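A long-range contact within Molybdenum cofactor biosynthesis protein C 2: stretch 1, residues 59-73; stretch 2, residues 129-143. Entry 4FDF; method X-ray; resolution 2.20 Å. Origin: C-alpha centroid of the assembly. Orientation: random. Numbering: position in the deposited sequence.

Stretch 1 59-73: GLPKGDALATARVAG
Stretch 2, residues 129-143: SVAALTLYDMIKAVD

Two helices of one chain pack closely in a roughly antiparallel pair through alanine, glycine and threonine, and a lysine–aspartate salt bridge secures one end of the contact. The helix of stretch 1 runs from Ala65 through Gly73 and continues beyond; that of stretch 2 enters already helical at Ser129. Their axes approach to 7.6 Å, with 149° between the N-to-C directions, so register runs in reverse: CA of Gly73 lies 4.5 Å from CA of Ala131, CA of Ala65 lies 5.6 Å from CA of Met138, and CA of Leu60 lies 7.2 Å from CA of Ile139.

Small residues permit this proximity. Gly73 has no side chain, and an ideal CB there would sit a tight 3.2 Å from Ala131 CB. One turn earlier, Ala69 points toward the partner helix, its CB 3.3 Å from Ala131 O and 3.6 Å from Leu135 CD2. Leu135 (m, t) leaves its backbone sideways, but its end comes nearer, putting CD2 also 4.0 Å from Ala65 CB and 4.2 Å from Leu66 CD2.

Thr134 (chi1 m) suits a buried helical site because its OG1 donates to Val130 O at 2.9 Å, satisfying the hydroxyl within its own helix. Its CG2 is free to pack, 3.5 Å from Ala69 CA and 3.8 Å from Thr68 CG2. Thr68 (also m) follows the same logic, OG1 donating to Asp64 O at 2.9 Å. Ala72 CB meets Val130 CG1 (chi1 t) at 4.1 Å.

Before the first helix, Asp64 (chi1 t) points away from stretch 2 and serves as N-cap, its OD1 accepting from Ala67 N at 3.2 Å. Gly63, at phi/psi 121/−154, occupies a conformation where a CB would jam against the preceding carbonyl.

Met138 (m, m, p) has the largest covered area: its CB touches Ala65 CB at 3.6 Å, its SD lies 4.0 Å from Thr68 CG2, and its CE meets Lys62 CE at 3.6 Å, flexible thioether against the lysine's aliphatic portion. Lys62, extended with chi1 −124°, chi2 149°, chi3 143° and chi4 t, delivers NZ to Asp137 (chi1 t, chi2 60°). NZ donates to Asp137 O at 3.0 Å and, weakly, to OD1 and OD2, both 3.1 Å from NZ. Lys140 NZ also bridges Asp137 OD1 at 2.8 Å; the carboxylate thus offsets the repulsion between Lys62 NZ and Lys140 NZ, 3.3 Å apart.

Beside the salt bridge, Leu60 (m, t) points toward stretch 2 and sets CD1 4.1 Å from Ile139 CG2 and CD2 4.4 Å from Val142 CG2, a methyl that also lies 4.3 Å from Pro61 CD; branched apolar side chains suit this patch.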

ATOM      1  N   GLY B  59      25.819  14.157 -13.430  1.00 54.51           N
ATOM      2  CA  GLY B  59      25.899  13.461 -14.708  1.00 54.30           C
ATOM      3  C   GLY B  59      25.415  12.022 -14.757  1.00 52.25           C
ATOM      4  O   GLY B  59      25.656  11.334 -15.746  1.00 53.46           O
ATOM      5  N   LEU B  60      24.740  11.557 -13.708  1.00 52.32           N
ATOM      6  CA  LEU B  60      24.181  10.201 -13.707  1.00 52.02           C
ATOM      7  C   LEU B  60      23.085  10.064 -14.753  1.00 50.77           C
ATOM      8  O   LEU B  60      22.249  10.966 -14.895  1.00 51.18           O
ATOM      9  CB  LEU B  60      23.603   9.836 -12.339  1.00 52.87           C
ATOM     10  CG  LEU B  60      24.578   9.562 -11.205  1.00 53.26           C
ATOM     11  CD1 LEU B  60      23.796   9.396  -9.905  1.00 50.10           C
ATOM     12  CD2 LEU B  60      25.419   8.325 -11.511  1.00 52.51           C
ATOM     13  N   PRO B  61      23.072   8.934 -15.484  1.00 47.30           N
ATOM     14  CA  PRO B  61      22.052   8.737 -16.511  1.00 46.99           C
ATOM     15  C   PRO B  61      20.624   8.874 -15.970  1.00 48.22           C
ATOM     16  O   PRO B  61      19.773   9.495 -16.610  1.00 50.07           O
ATOM     17  CB  PRO B  61      22.315   7.307 -16.997  1.00 46.56           C
ATOM     18  CG  PRO B  61      23.771   7.095 -16.734  1.00 47.53           C
ATOM     19  CD  PRO B  61      24.030   7.814 -15.439  1.00 47.32           C
ATOM     20  N   LYS B  62      20.374   8.332 -14.786  1.00 47.30           N
ATOM     21  CA  LYS B  62      19.007   8.238 -14.289  1.00 47.57           C
ATOM     22  C   LYS B  62      18.527   9.519 -13.585  1.00 44.29           C
ATOM     23  O   LYS B  62      17.334   9.696 -13.358  1.00 42.18           O
ATOM     24  CB  LYS B  62      18.874   7.009 -13.393  1.00 48.66           C
ATOM     25  CG  LYS B  62      17.781   6.056 -13.826  1.00 51.46           C
ATOM     26  CD  LYS B  62      18.157   4.637 -13.456  1.00 54.84           C
ATOM     27  CE  LYS B  62      16.955   3.838 -12.998  1.00 51.64           C
ATOM     28  NZ  LYS B  62      17.388   2.487 -12.549  1.00 51.36           N
ATOM     29  N   GLY B  63      19.462  10.408 -13.258  1.00 42.23           N
ATOM     30  CA  GLY B  63      19.127  11.711 -12.689  1.00 40.77           C
ATOM     31  C   GLY B  63      19.747  11.952 -11.328  1.00 41.45           C
ATOM     32  O   GLY B  63      20.795  11.389 -11.006  1.00 43.56           O
ATOM     33  N   ASP B  64      19.099  12.802 -10.534  1.00 41.69           N
ATOM     34  CA  ASP B  64      19.587  13.196  -9.213  1.00 42.19           C
ATOM     35  C   ASP B  64      19.393  12.060  -8.206  1.00 41.03           C
ATOM     36  O   ASP B  64      18.314  11.916  -7.621  1.00 40.17           O
ATOM     37  CB  ASP B  64      18.870  14.476  -8.751  1.00 43.17           C
ATOM     38  CG  ASP B  64      19.481  15.083  -7.479  1.00 45.35           C
ATOM     39  OD1 ASP B  64      20.208  14.382  -6.739  1.00 47.61           O
ATOM     40  OD2 ASP B  64      19.227  16.277  -7.216  1.00 43.08           O
ATOM     41  N   ALA B  65      20.440  11.254  -8.022  1.00 39.55           N
ATOM     42  CA  ALA B  65      20.419  10.143  -7.069  1.00 39.09           C
ATOM     43  C   ALA B  65      20.064  10.572  -5.644  1.00 39.60           C
ATOM     44  O   ALA B  65      19.239   9.925  -4.998  1.00 40.47           O
ATOM     45  CB  ALA B  65      21.745   9.414  -7.064  1.00 37.20           C
ATOM     46  N   LEU B  66      20.688  11.648  -5.159  1.00 38.83           N
ATOM     47  CA  LEU B  66      20.531  12.055  -3.758  1.00 38.68           C
ATOM     48  C   LEU B  66      19.094  12.477  -3.426  1.00 39.17           C
ATOM     49  O   LEU B  66      18.509  11.998  -2.453  1.00 39.55           O
ATOM     50  CB  LEU B  66      21.528  13.157  -3.368  1.00 37.35           C
ATOM     51  CG  LEU B  66      23.061  12.945  -3.442  1.00 40.47           C
ATOM     52  CD1 LEU B  66      23.812  14.051  -2.663  1.00 37.77           C
ATOM     53  CD2 LEU B  66      23.521  11.577  -2.962  1.00 36.78           C
ATOM     54  N   ALA B  67      18.533  13.362  -4.241  1.00 37.48           N
ATOM     55  CA  ALA B  67      17.159  13.815  -4.060  1.00 39.16           C
ATOM     56  C   ALA B  67      16.185  12.658  -4.165  1.00 37.33           C
ATOM     57  O   ALA B  67      15.271  12.550  -3.355  1.00 39.97           O
ATOM     58  CB  ALA B  67      16.799  14.918  -5.077  1.00 38.20           C
ATOM     59  N   THR B  68      16.396  11.780  -5.144  1.00 35.80           N
ATOM     60  CA  THR B  68      15.501  10.646  -5.347  1.00 36.14           C
ATOM     61  C   THR B  68      15.532   9.712  -4.128  1.00 35.30           C
ATOM     62  O   THR B  68      14.487   9.272  -3.649  1.00 33.33           O
ATOM     63  CB  THR B  68      15.803   9.896  -6.678  1.00 37.15           C
ATOM     64  OG1 THR B  68      15.633  10.801  -7.775  1.00 39.01           O
ATOM     65  CG2 THR B  68      14.865   8.702  -6.891  1.00 36.21           C
ATOM     66  N   ALA B  69      16.730   9.448  -3.615  1.00 34.37           N
ATOM     67  CA  ALA B  69      16.893   8.516  -2.506  1.00 33.02           C
ATOM     68  C   ALA B  69      16.405   9.097  -1.188  1.00 33.53           C
ATOM     69  O   ALA B  69      15.865   8.374  -0.358  1.00 34.41           O
ATOM     70  CB  ALA B  69      18.342   8.058  -2.402  1.00 31.65           C
ATOM     71  N   ARG B  70      16.586  10.400  -1.002  1.00 33.13           N
ATOM     72  CA  ARG B  70      16.040  11.076   0.167  1.00 35.87           C
ATOM     73  C   ARG B  70      14.527  10.898   0.232  1.00 34.95           C
ATOM     74  O   ARG B  70      13.993  10.518   1.283  1.00 35.58           O
ATOM     75  CB  ARG B  70      16.430  12.564   0.185  1.00 36.92           C
ATOM     76  CG  ARG B  70      15.774  13.387   1.277  1.00 40.94           C
ATOM     77  CD  ARG B  70      16.695  14.507   1.795  1.00 43.80           C
ATOM     78  NE  ARG B  70      17.539  15.069   0.747  1.00 45.79           N
ATOM     79  CZ  ARG B  70      18.809  15.423   0.901  1.00 46.17           C
ATOM     80  NH1 ARG B  70      19.417  15.287   2.074  1.00 44.07           N
ATOM     81  NH2 ARG B  70      19.476  15.915  -0.132  1.00 49.30           N
ATOM     82  N   VAL B  71      13.853  11.153  -0.891  1.00 33.42           N
ATOM     83  CA  VAL B  71      12.391  11.024  -0.972  1.00 34.38           C
ATOM     84  C   VAL B  71      11.953   9.578  -0.762  1.00 33.07           C
ATOM     85  O   VAL B  71      10.965   9.321  -0.068  1.00 34.57           O
ATOM     86  CB  VAL B  71      11.799  11.577  -2.317  1.00 34.03           C
ATOM     87  CG1 VAL B  71      10.286  11.358  -2.373  1.00 34.31           C
ATOM     88  CG2 VAL B  71      12.088  13.067  -2.473  1.00 33.12           C
ATOM     89  N   ALA B  72      12.688   8.634  -1.344  1.00 32.38           N
ATOM     90  CA  ALA B  72      12.374   7.206  -1.152  1.00 32.72           C
ATOM     91  C   ALA B  72      12.537   6.759   0.315  1.00 32.60           C
ATOM     92  O   ALA B  72      11.707   5.986   0.842  1.00 29.57           O
ATOM     93  CB  ALA B  72      13.220   6.336  -2.088  1.00 33.17           C
ATOM     94  N   GLY B  73      13.590   7.266   0.967  1.00 31.13           N
ATOM     95  CA  GLY B  73      13.861   6.973   2.390  1.00 32.17           C
ATOM     96  C   GLY B  73      12.794   7.548   3.316  1.00 31.52           C
ATOM     97  O   GLY B  73      12.396   6.916   4.302  1.00 32.29           O
ATOM     98  N   SER B 129      17.757   2.071   4.791  1.00 31.19           N
ATOM     99  CA  SER B 129      17.762   0.914   3.944  1.00 29.61           C
ATOM    100  C   SER B 129      17.198   1.198   2.566  1.00 31.84           C
ATOM    101  O   SER B 129      17.839   0.873   1.552  1.00 31.30           O
ATOM    102  CB  SER B 129      16.973  -0.173   4.636  1.00 26.65           C
ATOM    103  OG  SER B 129      17.135  -1.392   3.938  1.00 27.98           O
ATOM    104  N   VAL B 130      16.022   1.828   2.505  1.00 32.64           N
ATOM    105  CA  VAL B 130      15.406   2.097   1.202  1.00 31.03           C
ATOM    106  C   VAL B 130      16.149   3.199   0.431  1.00 33.10           C
ATOM    107  O   VAL B 130      16.222   3.158  -0.803  1.00 34.70           O
ATOM    108  CB  VAL B 130      13.874   2.346   1.309  1.00 30.15           C
ATOM    109  CG1 VAL B 130      13.287   2.785  -0.036  1.00 29.26           C
ATOM    110  CG2 VAL B 130      13.160   1.055   1.790  1.00 27.86           C
ATOM    111  N   ALA B 131      16.718   4.161   1.151  1.00 33.56           N
ATOM    112  CA  ALA B 131      17.547   5.203   0.532  1.00 32.47           C
ATOM    113  C   ALA B 131      18.793   4.614  -0.126  1.00 31.94           C
ATOM    114  O   ALA B 131      19.201   5.074  -1.193  1.00 32.24           O
ATOM    115  CB  ALA B 131      17.938   6.267   1.562  1.00 31.44           C
ATOM    116  N   ALA B 132      19.390   3.607   0.516  1.00 31.17           N
ATOM    117  CA  ALA B 132      20.558   2.899  -0.021  1.00 31.61           C
ATOM    118  C   ALA B 132      20.186   2.097  -1.258  1.00 32.12           C
ATOM    119  O   ALA B 132      20.881   2.151  -2.268  1.00 32.31           O
ATOM    120  CB  ALA B 132      21.154   1.966   1.036  1.00 33.85           C
ATOM    121  N   LEU B 133      19.085   1.355  -1.177  1.00 30.45           N
ATOM    122  CA  LEU B 133      18.578   0.632  -2.338  1.00 30.55           C
ATOM    123  C   LEU B 133      18.302   1.567  -3.515  1.00 30.19           C
ATOM    124  O   LEU B 133      18.557   1.218  -4.667  1.00 31.12           O
ATOM    125  CB  LEU B 133      17.300  -0.153  -1.992  1.00 28.50           C
ATOM    126  CG  LEU B 133      17.434  -1.399  -1.098  1.00 28.56           C
ATOM    127  CD1 LEU B 133      16.079  -1.816  -0.524  1.00 27.08           C
ATOM    128  CD2 LEU B 133      18.058  -2.549  -1.866  1.00 29.00           C
ATOM    129  N   THR B 134      17.772   2.749  -3.212  1.00 30.52           N
ATOM    130  CA  THR B 134      17.448   3.725  -4.233  1.00 30.45           C
ATOM    131  C   THR B 134      18.717   4.342  -4.816  1.00 32.29           C
ATOM    132  O   THR B 134      18.796   4.556  -6.028  1.00 30.83           O
ATOM    133  CB  THR B 134      16.498   4.800  -3.693  1.00 29.55           C
ATOM    134  OG1 THR B 134      15.272   4.169  -3.305  1.00 29.35           O
ATOM    135  CG2 THR B 134      16.211   5.856  -4.755  1.00 29.73           C
ATOM    136  N   LEU B 135      19.707   4.613  -3.966  1.00 31.35           N
ATOM    137  CA  LEU B 135      20.997   5.044  -4.479  1.00 34.87           C
ATOM    138  C   LEU B 135      21.534   4.009  -5.456  1.00 37.22           C
ATOM    139  O   LEU B 135      21.916   4.349  -6.577  1.00 38.02           O
ATOM    140  CB  LEU B 135      22.013   5.270  -3.361  1.00 35.10           C
ATOM    141  CG  LEU B 135      21.848   6.539  -2.534  1.00 35.63           C
ATOM    142  CD1 LEU B 135      23.008   6.613  -1.562  1.00 34.19           C
ATOM    143  CD2 LEU B 135      21.764   7.812  -3.406  1.00 35.25           C
ATOM    144  N   TYR B 136      21.550   2.747  -5.030  1.00 37.17           N
ATOM    145  CA  TYR B 136      22.033   1.674  -5.878  1.00 36.60           C
ATOM    146  C   TYR B 136      21.267   1.604  -7.206  1.00 38.06           C
ATOM    147  O   TYR B 136      21.865   1.385  -8.258  1.00 36.79           O
ATOM    148  CB  TYR B 136      21.989   0.327  -5.151  1.00 38.61           C
ATOM    149  CG  TYR B 136      22.520  -0.797  -6.011  1.00 38.89           C
ATOM    150  CD1 TYR B 136      21.654  -1.668  -6.665  1.00 38.48           C
ATOM    151  CD2 TYR B 136      23.886  -0.962  -6.201  1.00 40.02           C
ATOM    152  CE1 TYR B 136      22.137  -2.695  -7.474  1.00 38.94           C
ATOM    153  CE2 TYR B 136      24.385  -1.985  -7.011  1.00 42.26           C
ATOM    154  CZ  TYR B 136      23.499  -2.851  -7.645  1.00 40.28           C
ATOM    155  OH  TYR B 136      23.979  -3.854  -8.457  1.00 38.63           O
ATOM    156  N   ASP B 137      19.949   1.788  -7.165  1.00 36.82           N
ATOM    157  CA  ASP B 137      19.180   1.808  -8.398  1.00 37.91           C
ATOM    158  C   ASP B 137      19.660   2.920  -9.347  1.00 38.53           C
ATOM    159  O   ASP B 137      19.637   2.754 -10.558  1.00 39.24           O
ATOM    160  CB  ASP B 137      17.684   1.969  -8.124  1.00 37.24           C
ATOM    161  CG  ASP B 137      16.849   1.836  -9.393  1.00 36.86           C
ATOM    162  OD1 ASP B 137      16.914   0.769 -10.038  1.00 36.92           O
ATOM    163  OD2 ASP B 137      16.164   2.812  -9.771  1.00 36.65           O
ATOM    164  N   MET B 138      20.086   4.046  -8.783  1.00 38.29           N
ATOM    165  CA  MET B 138      20.501   5.185  -9.578  1.00 43.11           C
ATOM    166  C   MET B 138      21.902   5.003 -10.161  1.00 43.57           C
ATOM    167  O   MET B 138      22.239   5.630 -11.168  1.00 43.99           O
ATOM    168  CB  MET B 138      20.448   6.477  -8.747  1.00 43.04           C
ATOM    169  CG  MET B 138      19.096   6.795  -8.116  1.00 46.35           C
ATOM    170  SD  MET B 138      17.830   7.414  -9.244  1.00 49.10           S
ATOM    171  CE  MET B 138      17.344   5.906 -10.025  1.00 45.43           C
ATOM    172  N   ILE B 139      22.716   4.161  -9.527  1.00 42.83           N
ATOM    173  CA  ILE B 139      24.128   4.059  -9.899  1.00 43.75           C
ATOM    174  C   ILE B 139      24.533   2.708 -10.493  1.00 43.65           C
ATOM    175  O   ILE B 139      25.646   2.572 -10.995  1.00 44.10           O
ATOM    176  CB  ILE B 139      25.093   4.470  -8.721  1.00 42.03           C
ATOM    177  CG1 ILE B 139      25.157   3.396  -7.628  1.00 42.28           C
ATOM    178  CG2 ILE B 139      24.705   5.822  -8.128  1.00 42.29           C
ATOM    179  CD1 ILE B 139      26.380   2.516  -7.719  1.00 43.26           C
ATOM    180  N   LYS B 140      23.638   1.722 -10.444  1.00 44.06           N
ATOM    181  CA  LYS B 140      24.005   0.345 -10.817  1.00 45.93           C
ATOM    182  C   LYS B 140      24.475   0.168 -12.272  1.00 47.29           C
ATOM    183  O   LYS B 140      25.124  -0.823 -12.591  1.00 49.30           O
ATOM    184  CB  LYS B 140      22.891  -0.655 -10.476  1.00 43.20           C
ATOM    185  CG  LYS B 140      21.571  -0.470 -11.238  1.00 43.61           C
ATOM    186  CD  LYS B 140      20.584  -1.542 -10.833  1.00 41.91           C
ATOM    187  CE  LYS B 140      19.463  -1.675 -11.836  1.00 43.66           C
ATOM    188  NZ  LYS B 140      18.572  -0.507 -11.838  1.00 46.85           N
ATOM    189  N   ALA B 141      24.146   1.122 -13.135  1.00 46.46           N
ATOM    190  CA  ALA B 141      24.558   1.073 -14.540  1.00 50.76           C
ATOM    191  C   ALA B 141      26.019   1.510 -14.742  1.00 51.75           C
ATOM    192  O   ALA B 141      26.667   1.090 -15.702  1.00 49.26           O
ATOM    193  CB  ALA B 141      23.614   1.907 -15.410  1.00 47.32           C
ATOM    194  N   VAL B 142      26.518   2.355 -13.835  1.00 51.55           N
ATOM    195  CA  VAL B 142      27.920   2.780 -13.821  1.00 47.91           C
ATOM    196  C   VAL B 142      28.772   1.858 -12.944  1.00 48.39           C
ATOM    197  O   VAL B 142      29.908   1.538 -13.294  1.00 52.30           O
ATOM    198  CB  VAL B 142      28.071   4.247 -13.331  1.00 48.78           C
ATOM    199  CG1 VAL B 142      29.522   4.707 -13.409  1.00 46.14           C
ATOM    200  CG2 VAL B 142      27.174   5.184 -14.123  1.00 46.27           C
ATOM    201  N   ASP B 143      28.221   1.435 -11.808  1.00 46.76           N
ATOM    202  CA  ASP B 143      28.919   0.539 -10.878  1.00 44.94           C
ATOM    203  C   ASP B 143      27.966  -0.525 -10.303  1.00 46.10           C
ATOM    204  O   ASP B 143      27.444  -0.357  -9.201  1.00 48.79           O
ATOM    205  CB  ASP B 143      29.581   1.366  -9.760  1.00 43.49           C
ATOM    206  CG  ASP B 143      30.369   0.517  -8.764  1.00 46.27           C
ATOM    207  OD1 ASP B 143      30.888  -0.550  -9.143  1.00 48.44           O
ATOM    208  OD2 ASP B 143      30.474   0.930  -7.591  1.00 46.33           O
TER